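PDB 1SQH: RE68036p from Drosophila melanogaster, which is of uncertain function but belongs to the acetyltransferase clan and may transfer acyl groups to the amino group of glycine. Local coordinates for residues A[46-51]-A[206-211]; A[42-47]-A[226-231]; A[7-12]-A[106-111]. All coordinates share one frame; numbering follows the deposited sequence.

In the fold
Contacts 1 and 2 tie successive turns of helix 34-51 to the end of helix 199-208 and to the end of strand 222-228, their centres about 7 Å apart. They meet through Asn-209: its OD1 lies 2.8 Å from NE1 of Trp-45, a probable hydrogen bond, and its ND2 bonds to the backbone O of Asn-229 and more weakly to the backbone O of Gln-228, 2.9 Å from that ND2. Contact 3 lies well apart, joining helix 104-112 to strand 10-12, which forms one edge of the eight-stranded sheet; its centre is about 30 Å from that of contact 1 and 26 Å from that of contact 2.

Contact 1 (A[46-51]-A[206-211]); sequences DRQLSE and VRFNKS
The ring of Phe-208 is covered on both faces: CD2 of Leu-49 sits over one, and CG of adjacent Arg-207 lies over the rim of the opposite one. The methyl stands 3.5 Å from the ring centroid and 18° off its normal, a CH-pi contact over the face, with CD2 of Leu-49 3.4 Å from CE2 of Phe-208. At the ring edge, near its plane, is OE1 of Gln-48, 4.0 Å from CD1 of Phe-208; the amide is turned 72° against the ring. Extended beyond CG (chi2 173°), the Gln-48 chain reaches the end of the other helix. OE1 stops 3.1 Å from the backbone O of Phe-208; both are acceptors, so no bond forms. A water bridges the two segments instead, accepting from NE2 of Gln-48 at 2.7 Å and donating to O of Phe-208 and OD1 of Asn-209, both at 2.8 Å. At Asn-209 the chain leaves helical geometry. The contact sets the last turn of helix 34-51 against the end of helix 199-208; Ile-54 also packs on Phe-208, and Lys-210 pairs through its backbone with Gln-228 as the chain enters strand 211-216.

Contact 2 (A[42-47]-A[226-231]); sequences QRKWDR and IFQNDF
The six-membered end of the Trp-45 indole presses on the backbone just past strand 222-228, with CH2 of Trp-45 3.6 Å from CA of Asp-230 and 3.7 Å from its CB. Here the packing is close and mostly carbon on carbon: the ring meets the aliphatic base of Asp-230, whose carboxylate leads away, while CZ2 of Trp-45 lies 4.1 Å from the backbone O of Asn-229. CG of Trp-45 lies beside the backbone N (chi1 -77°), which turns the indole across to the loop, with NE1 hydrogen-bonded to OD1 of Asn-209. Replacing Trp-45 by an alanine is likely to leave a gap against Asp-230 and Leu-205, and OD1 of Asn-209 without its indole donor. On the looser, polar side, partly exposed Lys-44 bends at chi3 (64°); its NZ approaches the end of the Gln-228 side chain, and its firm partners are Glu-264, in a salt bridge, and OG of Ser-232. Behind the contact, Asp-46 is gripped through both oxygens: NH1 of Arg-43 reaches OD2 at 2.9 Å in a salt bridge, and NE2 of Gln-42 reaches OD1 at 3.0 Å. On the facing segment, OD1 of Asn-229 accepts from N of Phe-231 at 2.9 Å, an Asx turn that shapes the chain where the indole meets it, and also from N of Gly-233. Helix 34-51 thus lies against the end of strand 222-228, with Leu-205 of helix 199-208 packed on Trp-45, Ile-260 of helix 248-263 on Gln-228, and Leu-37 and Leu-38 on Phe-231.

Contact 3 (A[7-12]-A[106-111]); sequences GDILRP and LWECLE
Ile-9 and Leu-10 touch Glu-108 and Cys-109 of helix 104-112 with different branches. In Ile-9, CG1 stands anti to the backbone N (chi1 -173°) and the chain runs on extended (chi2 172°), which carries CD1 to 3.4 Å from the backbone O of Glu-108 and 3.8 Å from its CG. The other branch, CG2, sits between the backbone N and the carbonyl carbon and comes to 3.6 Å from O of Cys-109, so the forked side chain touches two successive carbonyls. Leu-10 turns its CG beside the backbone N (chi1 -70°), and its CD2 lies 3.8 Å from both CB and SG of Cys-109. The backbone before Leu-10 is set by Asp-8, whose OD2 accepts from N of Leu-10 at 2.9 Å, an Asx turn; the same carboxylate reaches OG1 of Thr-113 and the backbone N of Gln-114. Glu-108 lays its CG by Ile-9 while OE2 bonds to NE2 of His-71; His-71, on strand 67-71, also packs on Ile-9 and Cys-109. No hydrogen bond crosses between residues 7-12 and 106-111: apolar contact packs the start of edge strand 10-12 on the helix, with these polar links around it.

Contact 1 (A[46-51]-A[206-211])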
loop_
_atom_site.group_PDB
_atom_site.type_symbol
_atom_site.label_atom_id
_atom_site.label_comp_id
_atom_site.label_asym_id
_atom_site.label_seq_id
_atom_site.Cartn_x
_atom_site.Cartn_y
_atom_site.Cartn_z
ATOM N N ASP A 46 1.895 8.275 11.214
ATOM C CA ASP A 46 1.417 8.568 12.565
ATOM C C ASP A 46 2.209 9.746 13.129
ATOM O O ASP A 46 1.639 10.698 13.656
ATOM C CB ASP A 46 1.599 7.356 13.496
ATOM C CG ASP A 46 0.574 6.242 13.246
ATOM O OD1 ASP A 46 -0.408 6.464 12.509
ATOM O OD2 ASP A 46 0.746 5.137 13.815
ATOM N N ARG A 47 3.529 9.669 13.017
ATOM C CA ARG A 47 4.406 10.725 13.511
ATOM C C ARG A 47 4.082 12.074 12.855
ATOM O O ARG A 47 3.876 13.074 13.544
ATOM C CB ARG A 47 5.858 10.359 13.217
ATOM C CG ARG A 47 6.895 11.242 13.884
ATOM C CD ARG A 47 7.115 10.814 15.322
ATOM N NE ARG A 47 8.270 11.484 15.911
ATOM C CZ ARG A 47 8.692 11.286 17.155
ATOM N NH1 ARG A 47 9.755 11.941 17.608
ATOM N NH2 ARG A 47 8.049 10.433 17.945
ATOM N N GLN A 48 4.027 12.091 11.522
ATOM C CA GLN A 48 3.741 13.316 10.773
ATOM C C GLN A 48 2.377 13.919 11.120
ATOM O O GLN A 48 2.283 15.077 11.517
ATOM C CB GLN A 48 3.784 13.040 9.270
ATOM C CG GLN A 48 5.052 12.379 8.756
ATOM C CD GLN A 48 4.927 11.990 7.290
ATOM O OE1 GLN A 48 4.689 12.839 6.429
ATOM N NE2 GLN A 48 5.079 10.701 7.004
ATOM N N LEU A 49 1.323 13.130 10.944
ATOM C CA LEU A 49 -0.033 13.576 11.233
ATOM C C LEU A 49 -0.146 14.107 12.657
ATOM O O LEU A 49 -0.980 14.976 12.943
ATOM C CB LEU A 49 -1.021 12.422 11.038
ATOM C CG LEU A 49 -1.129 11.870 9.614
ATOM C CD1 LEU A 49 -2.107 10.717 9.577
ATOM C CD2 LEU A 49 -1.567 12.978 8.679
ATOM N N SER A 50 0.693 13.574 13.542
ATOM C CA SER A 50 0.714 13.998 14.936
ATOM C C SER A 50 1.261 15.426 15.011
ATOM O O SER A 50 0.592 16.334 15.517
ATOM C CB SER A 50 1.602 13.058 15.754
ATOM O OG SER A 50 1.695 13.494 17.097
ATOM N N GLU A 51 2.477 15.615 14.502
ATOM C CA GLU A 51 3.109 16.926 14.504
ATOM C C GLU A 51 2.262 17.950 13.762
ATOM O O GLU A 51 2.369 19.152 14.009
ATOM C CB GLU A 51 4.491 16.849 13.861
ATOM C CG GLU A 51 5.431 15.882 14.552
ATOM C CD GLU A 51 6.844 15.954 14.008
ATOM O OE1 GLU A 51 7.003 15.938 12.769
ATOM O OE2 GLU A 51 7.796 16.017 14.820
ATOM N N VAL A 206 -1.101 13.558 -1.487
ATOM C CA VAL A 206 -0.332 14.621 -2.115
ATOM C C VAL A 206 0.184 15.529 -1.011
ATOM O O VAL A 206 1.208 16.185 -1.162
ATOM C CB VAL A 206 -1.184 15.446 -3.116
ATOM C CG1 VAL A 206 -2.403 15.998 -2.424
ATOM C CG2 VAL A 206 -0.351 16.589 -3.696
ATOM N N ARG A 207 -0.513 15.534 0.118
ATOM C CA ARG A 207 -0.112 16.382 1.231
ATOM C C ARG A 207 1.010 15.818 2.103
ATOM O O ARG A 207 2.000 16.512 2.378
ATOM C CB ARG A 207 -1.319 16.700 2.124
ATOM C CG ARG A 207 -0.970 17.605 3.294
ATOM C CD ARG A 207 -2.163 17.914 4.179
ATOM N NE ARG A 207 -1.753 18.743 5.311
ATOM C CZ ARG A 207 -2.544 19.080 6.325
ATOM N NH1 ARG A 207 -3.801 18.657 6.360
ATOM N NH2 ARG A 207 -2.076 19.844 7.303
ATOM N N PHE A 208 0.859 14.564 2.528
ATOM C CA PHE A 208 1.836 13.925 3.406
ATOM C C PHE A 208 2.839 12.956 2.795
ATOM O O PHE A 208 3.804 12.557 3.460
ATOM C CB PHE A 208 1.089 13.248 4.544
ATOM C CG PHE A 208 0.476 14.218 5.494
ATOM C CD1 PHE A 208 1.283 14.958 6.356
ATOM C CD2 PHE A 208 -0.893 14.449 5.493
ATOM C CE1 PHE A 208 0.732 15.914 7.206
ATOM C CE2 PHE A 208 -1.452 15.406 6.340
ATOM C CZ PHE A 208 -0.636 16.137 7.194
ATOM N N ASN A 209 2.623 12.575 1.541
ATOM C CA ASN A 209 3.533 11.654 0.862
ATOM C C ASN A 209 4.228 12.368 -0.291
ATOM O O ASN A 209 3.827 13.472 -0.683
ATOM C CB ASN A 209 2.746 10.446 0.326
ATOM C CG ASN A 209 3.088 9.146 1.052
ATOM O OD1 ASN A 209 3.586 9.160 2.182
ATOM N ND2 ASN A 209 2.814 8.019 0.406
ATOM N N LYS A 210 5.276 11.757 -0.834
ATOM C CA LYS A 210 5.951 12.359 -1.983
ATOM C C LYS A 210 5.147 11.990 -3.235
ATOM O O LYS A 210 4.443 10.977 -3.256
ATOM C CB LYS A 210 7.390 11.842 -2.121
ATOM C CG LYS A 210 8.332 12.310 -1.018
ATOM C CD LYS A 210 9.751 11.806 -1.260
ATOM C CE LYS A 210 10.671 12.054 -0.061
ATOM N NZ LYS A 210 11.088 13.471 0.100
ATOM N N SER A 211 5.238 12.833 -4.260
ATOM C CA SER A 211 4.541 12.602 -5.519
ATOM C C SER A 211 5.284 13.328 -6.641
ATOM O O SER A 211 6.121 14.195 -6.381
ATOM C CB SER A 211 3.106 13.114 -5.434
ATOM O OG SER A 211 3.089 14.515 -5.248
HETATM O O HOH W 1 5.044 10.215 4.390
#

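Contact 2 (A[42-47]-A[226-231])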
loop_
_atom_site.group_PDB
_atom_site.type_symbol
_atom_site.label_atom_id
_atom_site.label_comp_id
_atom_site.label_asym_id
_atom_site.label_seq_id
_atom_site.Cartn_x
_atom_site.Cartn_y
_atom_site.Cartn_z
ATOM N N GLN A 42 3.100 3.140 8.204
ATOM C CA GLN A 42 2.045 3.655 9.066
ATOM C C GLN A 42 2.597 4.509 10.196
ATOM O O GLN A 42 2.130 5.624 10.425
ATOM C CB GLN A 42 1.213 2.520 9.652
ATOM C CG GLN A 42 -0.020 3.026 10.411
ATOM C CD GLN A 42 -0.882 3.931 9.539
ATOM O OE1 GLN A 42 -1.465 3.480 8.555
ATOM N NE2 GLN A 42 -0.945 5.214 9.885
ATOM N N ARG A 43 3.594 3.991 10.905
ATOM C CA ARG A 43 4.180 4.745 11.998
ATOM C C ARG A 43 4.820 6.041 11.494
ATOM O O ARG A 43 4.848 7.039 12.220
ATOM C CB ARG A 43 5.195 3.886 12.752
ATOM C CG ARG A 43 4.524 2.753 13.514
ATOM C CD ARG A 43 3.500 3.293 14.518
ATOM N NE ARG A 43 4.143 3.845 15.711
ATOM C CZ ARG A 43 3.595 4.767 16.502
ATOM N NH1 ARG A 43 2.389 5.254 16.223
ATOM N NH2 ARG A 43 4.247 5.186 17.578
ATOM N N LYS A 44 5.328 6.038 10.261
ATOM C CA LYS A 44 5.912 7.256 9.712
ATOM C C LYS A 44 4.806 8.303 9.612
ATOM O O LYS A 44 4.987 9.456 10.036
ATOM C CB LYS A 44 6.498 7.011 8.323
ATOM C CG LYS A 44 7.058 8.285 7.676
ATOM C CD LYS A 44 7.754 8.012 6.343
ATOM C CE LYS A 44 6.784 7.492 5.299
ATOM N NZ LYS A 44 7.452 7.338 3.979
ATOM N N TRP A 45 3.660 7.891 9.059
ATOM C CA TRP A 45 2.515 8.785 8.916
ATOM C C TRP A 45 1.998 9.226 10.285
ATOM O O TRP A 45 1.683 10.407 10.485
ATOM C CB TRP A 45 1.368 8.106 8.152
ATOM C CG TRP A 45 1.559 8.033 6.660
ATOM C CD1 TRP A 45 2.403 8.793 5.893
ATOM C CD2 TRP A 45 0.845 7.183 5.750
ATOM N NE1 TRP A 45 2.258 8.466 4.566
ATOM C CE2 TRP A 45 1.310 7.483 4.449
ATOM C CE3 TRP A 45 -0.146 6.201 5.911
ATOM C CZ2 TRP A 45 0.816 6.832 3.309
ATOM C CZ3 TRP A 45 -0.638 5.554 4.777
ATOM C CH2 TRP A 45 -0.153 5.876 3.492
ATOM N N ASP A 46 1.895 8.275 11.214
ATOM C CA ASP A 46 1.417 8.568 12.565
ATOM C C ASP A 46 2.209 9.746 13.129
ATOM O O ASP A 46 1.639 10.698 13.656
ATOM C CB ASP A 46 1.599 7.356 13.496
ATOM C CG ASP A 46 0.574 6.242 13.246
ATOM O OD1 ASP A 46 -0.408 6.464 12.509
ATOM O OD2 ASP A 46 0.746 5.137 13.815
ATOM N N ARG A 47 3.529 9.669 13.017
ATOM C CA ARG A 47 4.406 10.725 13.511
ATOM C C ARG A 47 4.082 12.074 12.855
ATOM O O ARG A 47 3.876 13.074 13.544
ATOM C CB ARG A 47 5.858 10.359 13.217
ATOM C CG ARG A 47 6.895 11.242 13.884
ATOM C CD ARG A 47 7.115 10.814 15.322
ATOM N NE ARG A 47 8.270 11.484 15.911
ATOM C CZ ARG A 47 8.692 11.286 17.155
ATOM N NH1 ARG A 47 9.755 11.941 17.608
ATOM N NH2 ARG A 47 8.049 10.433 17.945
ATOM N N ILE A 226 3.126 9.964 -10.590
ATOM C CA ILE A 226 3.545 8.825 -9.790
ATOM C C ILE A 226 3.452 9.258 -8.323
ATOM O O ILE A 226 3.726 10.411 -7.987
ATOM C CB ILE A 226 4.993 8.398 -10.183
ATOM C CG1 ILE A 226 5.263 6.948 -9.770
ATOM C CG2 ILE A 226 6.012 9.332 -9.544
ATOM C CD1 ILE A 226 5.605 6.788 -8.328
ATOM N N PHE A 227 3.042 8.339 -7.455
ATOM C CA PHE A 227 2.886 8.640 -6.030
ATOM C C PHE A 227 3.780 7.778 -5.160
ATOM O O PHE A 227 4.323 6.770 -5.621
ATOM C CB PHE A 227 1.466 8.325 -5.553
ATOM C CG PHE A 227 0.448 9.354 -5.891
ATOM C CD1 PHE A 227 -0.140 9.388 -7.153
ATOM C CD2 PHE A 227 0.025 10.260 -4.916
ATOM C CE1 PHE A 227 -1.145 10.310 -7.442
ATOM C CE2 PHE A 227 -0.978 11.191 -5.189
ATOM C CZ PHE A 227 -1.568 11.217 -6.452
ATOM N N GLN A 228 3.918 8.176 -3.895
ATOM C CA GLN A 228 4.633 7.351 -2.932
ATOM C C GLN A 228 3.417 6.592 -2.402
ATOM O O GLN A 228 2.345 7.180 -2.292
ATOM C CB GLN A 228 5.243 8.179 -1.801
ATOM C CG GLN A 228 6.036 7.311 -0.818
ATOM C CD GLN A 228 6.868 8.123 0.154
ATOM O OE1 GLN A 228 7.838 7.620 0.726
ATOM N NE2 GLN A 228 6.491 9.375 0.353
ATOM N N ASN A 229 3.551 5.312 -2.071
ATOM C CA ASN A 229 2.375 4.567 -1.616
ATOM C C ASN A 229 2.312 4.245 -0.127
ATOM O O ASN A 229 3.105 4.761 0.666
ATOM C CB ASN A 229 2.225 3.282 -2.444
ATOM C CG ASN A 229 3.277 2.248 -2.123
ATOM O OD1 ASN A 229 4.173 2.475 -1.309
ATOM N ND2 ASN A 229 3.170 1.089 -2.761
ATOM N N ASP A 230 1.363 3.391 0.256
ATOM C CA ASP A 230 1.202 3.041 1.659
ATOM C C ASP A 230 2.237 2.040 2.181
ATOM O O ASP A 230 2.091 1.480 3.272
ATOM C CB ASP A 230 -0.235 2.560 1.940
ATOM C CG ASP A 230 -0.758 1.568 0.896
ATOM O OD1 ASP A 230 -0.090 1.336 -0.137
ATOM O OD2 ASP A 230 -1.865 1.022 1.116
ATOM N N PHE A 231 3.286 1.830 1.392
ATOM C CA PHE A 231 4.389 0.955 1.771
ATOM C C PHE A 231 5.665 1.789 1.611
ATOM O O PHE A 231 6.781 1.258 1.621
ATOM C CB PHE A 231 4.470 -0.284 0.866
ATOM C CG PHE A 231 3.425 -1.327 1.162
ATOM C CD1 PHE A 231 2.166 -1.261 0.568
ATOM C CD2 PHE A 231 3.701 -2.370 2.052
ATOM C CE1 PHE A 231 1.183 -2.221 0.853
ATOM C CE2 PHE A 231 2.736 -3.335 2.355
ATOM C CZ PHE A 231 1.468 -3.265 1.750
#

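Contact 3 (A[7-12]-A[106-111])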
loop_
_atom_site.group_PDB
_atom_site.type_symbol
_atom_site.label_atom_id
_atom_site.label_comp_id
_atom_site.label_asym_id
_atom_site.label_seq_id
_atom_site.Cartn_x
_atom_site.Cartn_y
_atom_site.Cartn_z
ATOM N N GLY A 7 -13.977 -8.515 25.505
ATOM C CA GLY A 7 -14.491 -8.040 24.185
ATOM C C GLY A 7 -14.090 -8.941 23.029
ATOM O O GLY A 7 -13.888 -10.144 23.214
ATOM N N ASP A 8 -13.966 -8.358 21.838
ATOM C CA ASP A 8 -13.599 -9.105 20.633
ATOM C C ASP A 8 -12.278 -9.848 20.813
ATOM O O ASP A 8 -11.419 -9.414 21.572
ATOM C CB ASP A 8 -13.484 -8.146 19.440
ATOM C CG ASP A 8 -13.434 -8.874 18.107
ATOM O OD1 ASP A 8 -14.515 -9.208 17.565
ATOM O OD2 ASP A 8 -12.311 -9.123 17.611
ATOM N N ILE A 9 -12.111 -10.960 20.107
ATOM C CA ILE A 9 -10.879 -11.729 20.210
ATOM C C ILE A 9 -9.670 -10.886 19.764
ATOM O O ILE A 9 -8.513 -11.224 20.049
ATOM C CB ILE A 9 -10.967 -13.013 19.368
ATOM C CG1 ILE A 9 -9.746 -13.896 19.625
ATOM C CG2 ILE A 9 -11.093 -12.660 17.902
ATOM C CD1 ILE A 9 -9.856 -15.255 18.974
ATOM N N LEU A 10 -9.946 -9.790 19.066
ATOM C CA LEU A 10 -8.896 -8.891 18.615
ATOM C C LEU A 10 -8.737 -7.758 19.627
ATOM O O LEU A 10 -9.710 -7.102 19.993
ATOM C CB LEU A 10 -9.241 -8.304 17.238
ATOM C CG LEU A 10 -9.217 -9.242 16.024
ATOM C CD1 LEU A 10 -9.621 -8.482 14.778
ATOM C CD2 LEU A 10 -7.818 -9.839 15.862
ATOM N N ARG A 11 -7.511 -7.533 20.087
ATOM C CA ARG A 11 -7.258 -6.464 21.043
ATOM C C ARG A 11 -6.400 -5.390 20.404
ATOM O O ARG A 11 -5.325 -5.674 19.877
ATOM C CB ARG A 11 -6.533 -6.970 22.288
ATOM C CG ARG A 11 -6.372 -5.857 23.313
ATOM C CD ARG A 11 -5.362 -6.157 24.404
ATOM N NE ARG A 11 -3.983 -5.848 24.023
ATOM C CZ ARG A 11 -3.143 -6.731 23.500
ATOM N NH1 ARG A 11 -3.549 -7.981 23.289
ATOM N NH2 ARG A 11 -1.892 -6.380 23.225
ATOM N N PRO A 12 -6.851 -4.133 20.470
ATOM C CA PRO A 12 -6.108 -3.015 19.884
ATOM C C PRO A 12 -4.739 -2.794 20.514
ATOM O O PRO A 12 -4.619 -2.635 21.730
ATOM C CB PRO A 12 -7.047 -1.834 20.105
ATOM C CG PRO A 12 -7.717 -2.181 21.408
ATOM C CD PRO A 12 -8.031 -3.651 21.213
ATOM N N LEU A 106 -3.636 -17.083 14.359
ATOM C CA LEU A 106 -4.144 -16.122 13.391
ATOM C C LEU A 106 -5.590 -16.421 12.994
ATOM O O LEU A 106 -6.459 -15.557 13.106
ATOM C CB LEU A 106 -3.267 -16.112 12.136
ATOM C CG LEU A 106 -3.814 -15.341 10.922
ATOM C CD1 LEU A 106 -3.929 -13.865 11.250
ATOM C CD2 LEU A 106 -2.900 -15.554 9.723
ATOM N N TRP A 107 -5.842 -17.642 12.533
ATOM C CA TRP A 107 -7.178 -18.017 12.105
ATOM C C TRP A 107 -8.179 -17.983 13.241
ATOM O O TRP A 107 -9.380 -17.800 13.019
ATOM C CB TRP A 107 -7.154 -19.390 11.441
ATOM C CG TRP A 107 -6.476 -19.337 10.117
ATOM C CD1 TRP A 107 -5.276 -19.888 9.783
ATOM C CD2 TRP A 107 -6.937 -18.635 8.956
ATOM N NE1 TRP A 107 -4.955 -19.571 8.479
ATOM C CE2 TRP A 107 -5.960 -18.803 7.951
ATOM C CE3 TRP A 107 -8.082 -17.878 8.669
ATOM C CZ2 TRP A 107 -6.096 -18.238 6.671
ATOM C CZ3 TRP A 107 -8.217 -17.312 7.395
ATOM C CH2 TRP A 107 -7.228 -17.498 6.417
ATOM N N GLU A 108 -7.692 -18.157 14.461
ATOM C CA GLU A 108 -8.579 -18.087 15.610
ATOM C C GLU A 108 -9.078 -16.641 15.610
ATOM O O GLU A 108 -10.267 -16.369 15.809
ATOM C CB GLU A 108 -7.799 -18.392 16.886
ATOM C CG GLU A 108 -8.649 -18.698 18.092
ATOM C CD GLU A 108 -7.837 -19.347 19.193
ATOM O OE1 GLU A 108 -7.229 -20.406 18.926
ATOM O OE2 GLU A 108 -7.803 -18.801 20.318
ATOM N N CYS A 109 -8.154 -15.717 15.352
ATOM C CA CYS A 109 -8.472 -14.298 15.295
ATOM C C CYS A 109 -9.445 -13.963 14.169
ATOM O O CYS A 109 -10.500 -13.369 14.399
ATOM C CB CYS A 109 -7.200 -13.471 15.085
ATOM S SG CYS A 109 -6.184 -13.221 16.553
ATOM N N LEU A 110 -9.082 -14.340 12.948
ATOM C CA LEU A 110 -9.910 -14.028 11.790
ATOM C C LEU A 110 -11.299 -14.650 11.820
ATOM O O LEU A 110 -12.253 -14.041 11.354
ATOM C CB LEU A 110 -9.184 -14.425 10.494
ATOM C CG LEU A 110 -7.874 -13.706 10.126
ATOM C CD1 LEU A 110 -7.417 -14.199 8.758
ATOM C CD2 LEU A 110 -8.066 -12.191 10.090
ATOM N N GLU A 111 -11.410 -15.850 12.380
ATOM C CA GLU A 111 -12.689 -16.549 12.442
ATOM C C GLU A 111 -13.589 -16.115 13.605
ATOM O O GLU A 111 -14.808 -16.042 13.455
ATOM C CB GLU A 111 -12.444 -18.060 12.512
ATOM C CG GLU A 111 -11.626 -18.601 11.352
ATOM C CD GLU A 111 -11.235 -20.060 11.532
ATOM O OE1 GLU A 111 -10.889 -20.439 12.674
ATOM O OE2 GLU A 111 -11.255 -20.818 10.535
#